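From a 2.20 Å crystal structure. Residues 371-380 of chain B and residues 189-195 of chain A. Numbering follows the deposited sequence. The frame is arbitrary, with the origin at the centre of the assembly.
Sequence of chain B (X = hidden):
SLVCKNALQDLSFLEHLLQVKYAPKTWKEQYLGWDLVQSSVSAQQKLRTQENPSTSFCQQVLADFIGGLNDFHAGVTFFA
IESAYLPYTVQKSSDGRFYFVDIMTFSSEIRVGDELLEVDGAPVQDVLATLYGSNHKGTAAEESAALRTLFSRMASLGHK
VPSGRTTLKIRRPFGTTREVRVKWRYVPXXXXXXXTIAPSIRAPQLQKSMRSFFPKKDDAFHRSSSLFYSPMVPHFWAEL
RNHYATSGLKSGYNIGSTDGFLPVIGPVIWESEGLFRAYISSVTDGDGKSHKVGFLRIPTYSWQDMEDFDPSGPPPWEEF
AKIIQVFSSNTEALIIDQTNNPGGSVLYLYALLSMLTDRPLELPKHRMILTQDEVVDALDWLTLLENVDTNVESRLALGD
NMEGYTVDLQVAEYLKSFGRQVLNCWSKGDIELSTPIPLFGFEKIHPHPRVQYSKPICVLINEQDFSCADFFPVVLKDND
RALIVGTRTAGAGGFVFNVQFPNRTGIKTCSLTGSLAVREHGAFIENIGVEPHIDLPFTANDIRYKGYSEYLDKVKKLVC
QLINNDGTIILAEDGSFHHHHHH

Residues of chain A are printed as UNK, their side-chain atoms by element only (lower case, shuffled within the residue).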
# COMPACT_ATOMS: atom_id res chain seq x y z
N THR B 371 -13.89 11.00 -4.99
CA THR B 371 -14.09 9.83 -5.85
C THR B 371 -14.84 8.85 -4.94
O THR B 371 -14.92 9.06 -3.73
CB THR B 371 -12.77 9.16 -6.34
OG1 THR B 371 -12.05 8.63 -5.23
CG2 THR B 371 -11.89 10.17 -7.07
N GLN B 372 -15.36 7.76 -5.48
CA GLN B 372 -16.10 6.84 -4.63
C GLN B 372 -15.19 6.22 -3.52
O GLN B 372 -15.70 5.65 -2.55
CB GLN B 372 -16.77 5.73 -5.44
CG GLN B 372 -16.14 5.38 -6.77
CD GLN B 372 -16.43 6.39 -7.88
OE1 GLN B 372 -17.54 6.47 -8.40
NE2 GLN B 372 -15.41 7.15 -8.26
N ASP B 373 -13.87 6.39 -3.62
CA ASP B 373 -12.98 5.88 -2.59
C ASP B 373 -13.27 6.68 -1.32
O ASP B 373 -13.41 6.09 -0.24
CB ASP B 373 -11.55 6.09 -3.03
CG ASP B 373 -10.51 5.54 -2.03
OD1 ASP B 373 -9.32 5.51 -2.38
OD2 ASP B 373 -10.85 5.12 -0.89
N GLU B 374 -13.37 8.00 -1.46
CA GLU B 374 -13.67 8.84 -0.31
C GLU B 374 -15.06 8.60 0.23
O GLU B 374 -15.31 8.75 1.43
CB GLU B 374 -13.47 10.33 -0.64
CG GLU B 374 -12.02 10.72 -0.85
CD GLU B 374 -11.41 10.10 -2.11
OE1 GLU B 374 -10.23 9.67 -2.05
OE2 GLU B 374 -12.09 10.03 -3.16
N VAL B 375 -15.97 8.23 -0.67
CA VAL B 375 -17.35 7.98 -0.28
C VAL B 375 -17.40 6.77 0.63
O VAL B 375 -18.08 6.79 1.64
CB VAL B 375 -18.26 7.75 -1.50
CG1 VAL B 375 -19.66 7.39 -1.03
CG2 VAL B 375 -18.30 9.01 -2.37
N VAL B 376 -16.64 5.73 0.29
CA VAL B 376 -16.62 4.52 1.12
C VAL B 376 -16.08 4.83 2.51
O VAL B 376 -16.60 4.31 3.50
CB VAL B 376 -15.79 3.40 0.47
CG1 VAL B 376 -15.68 2.21 1.43
CG2 VAL B 376 -16.46 2.98 -0.83
N ASP B 377 -15.06 5.68 2.58
CA ASP B 377 -14.48 6.07 3.86
C ASP B 377 -15.56 6.69 4.72
O ASP B 377 -15.70 6.36 5.90
CB ASP B 377 -13.35 7.10 3.67
CG ASP B 377 -12.05 6.48 3.18
OD1 ASP B 377 -11.98 5.24 3.04
OD2 ASP B 377 -11.09 7.25 2.93
N ALA B 378 -16.34 7.59 4.13
CA ALA B 378 -17.41 8.28 4.85
C ALA B 378 -18.42 7.27 5.41
O ALA B 378 -18.81 7.35 6.57
CB ALA B 378 -18.11 9.28 3.92
N LEU B 379 -18.84 6.34 4.55
CA LEU B 379 -19.79 5.31 4.95
C LEU B 379 -19.22 4.49 6.10
O LEU B 379 -19.91 4.20 7.08
CB LEU B 379 -20.09 4.38 3.76
CG LEU B 379 -20.91 4.95 2.59
CD1 LEU B 379 -20.91 3.96 1.43
CD2 LEU B 379 -22.33 5.23 3.06
N ASP B 380 -17.95 4.10 5.99
CA ASP B 380 -17.34 3.30 7.04
C ASP B 380 -17.29 4.02 8.38
O ASP B 380 -17.59 3.42 9.42
CB ASP B 380 -15.94 2.85 6.61
CG ASP B 380 -15.98 1.92 5.41
OD1 ASP B 380 -17.05 1.32 5.17
OD2 ASP B 380 -14.95 1.77 4.72
N UNK A 189 -27.25 0.04 -2.71
CA UNK A 189 -25.98 0.71 -2.92
C UNK A 189 -25.91 1.98 -2.08
O UNK A 189 -26.87 2.75 -2.04
o UNK A 189 -23.12 -0.32 -4.79
c UNK A 189 -24.45 1.67 -4.73
c UNK A 189 -23.30 0.79 -4.25
o UNK A 189 -22.58 1.21 -3.31
c UNK A 189 -25.81 1.08 -4.40
N UNK A 190 -24.78 2.18 -1.40
CA UNK A 190 -24.62 3.37 -0.58
C UNK A 190 -23.74 4.40 -1.27
O UNK A 190 -23.69 5.56 -0.88
N UNK A 191 -23.03 3.96 -2.31
CA UNK A 191 -22.16 4.84 -3.07
C UNK A 191 -22.93 5.35 -4.29
O UNK A 191 -23.04 4.65 -5.30
c UNK A 191 -19.97 5.07 -4.26
c UNK A 191 -20.90 4.10 -3.54
c UNK A 191 -20.18 3.47 -2.36
N UNK A 192 -23.45 6.58 -4.19
CA UNK A 192 -24.21 7.17 -5.28
C UNK A 192 -23.61 7.02 -6.67
O UNK A 192 -22.43 7.26 -6.89
N UNK A 193 -24.45 6.62 -7.62
CA UNK A 193 -24.00 6.43 -8.99
C UNK A 193 -23.61 7.76 -9.63
O UNK A 193 -24.39 8.72 -9.61
c UNK A 193 -24.65 5.28 -11.16
o UNK A 193 -24.52 4.04 -11.34
o UNK A 193 -24.40 6.13 -12.04
c UNK A 193 -25.12 5.76 -9.80
N UNK A 194 -22.41 7.82 -10.20
CA UNK A 194 -21.93 9.04 -10.84
C UNK A 194 -22.90 9.55 -11.90
O UNK A 194 -23.11 10.76 -12.03
c UNK A 194 -19.37 9.62 -11.02
c UNK A 194 -19.75 11.07 -10.79
c UNK A 194 -20.57 8.80 -11.50
c UNK A 194 -18.27 9.53 -12.07
N UNK A 195 -23.49 8.64 -12.67
CA UNK A 195 -24.43 9.01 -13.73
C UNK A 195 -25.59 9.86 -13.23
O UNK A 195 -25.97 10.83 -13.87
c UNK A 195 -24.96 7.75 -14.43
O HOH W 1 -20.54 6.12 -8.36

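Position 189 of chain A carries three carbons in an unbranched run, the third bearing two oxygens, and none of them touches the helix of chain B. Such a carboxylate on a two-carbon arm is glutamate, E189(A). Its OE1 turns back on its own loop, accepting from the backbone N of position 191 at 3.0 Å and, weakly, from the N of position 190 at 3.1 Å, so that the carboxylate bonds the N atoms of the two residues that follow it.

Position 190 has no side-chain atoms, and its backbone lies directly against the helix of chain B: C is 3.9 Å from L379(B) CD1. It is glycine, G190(A). An ideal CB here would sit 3.3 Å from that same CD1, a tight fit, so the bare backbone leaves room for the leucine.

Position 191 shows three carbons, one on CA and two branching from it. The CA-to-CB bond runs sideways, yet both branch carbons reach the helix: one lies 3.5 Å from Q372(B) CB and 4.0 Å from V375(B) CG1, while the other lies 3.9 Å from L379(B) CD1 and 4.1 Å from V376(B) CG2. That fork at CB, with no oxygen, is valine, V191(A), in the t rotamer.

Position 192 again lacks a side chain. It scarcely touches the helix of chain B directly, but its O accepts a hydrogen bond from water 1 at 2.7 Å. It is glycine, G192(A).

Position 193 has two carbons, the second holding two oxygens, and its CA-to-CB bond points away from this stretch of chain B. It is aspartate, D193(A), and serves its own chain as an N-cap, OD1 accepting from the N of position 195 at 2.7 Å.

Position 194 has four carbons forked at the second. Its CB points toward the helix of chain B, but the approach is loose, with the forked carbon 4.5 Å from Q372(B) OE1. This is leucine, L194(A).

Position 195 has a single carbon, out of reach of this stretch of chain B, hence alanine, A195(A).

The contact is a helix receiving a loop. Q372(B), V375(B), V376(B) and L379(B), spaced by three or four residues or adjacent, gather on one side of the helix around V191(A), the residue most covered here. No direct hydrogen bond crosses; packing is joined by water 1, which donates to Q372(B) OE1 at 3.0 Å as well as to G192(A) O, and weakly accepts from L194(A) N at 3.1 Å. The rule to read is a branched residue set among helix side chains, a glycine beside it allowing close approach, a glutamate that bonds the loop's own N atoms and an aspartate that caps the helix following it.

Chain A 189-195: EGVGDLA
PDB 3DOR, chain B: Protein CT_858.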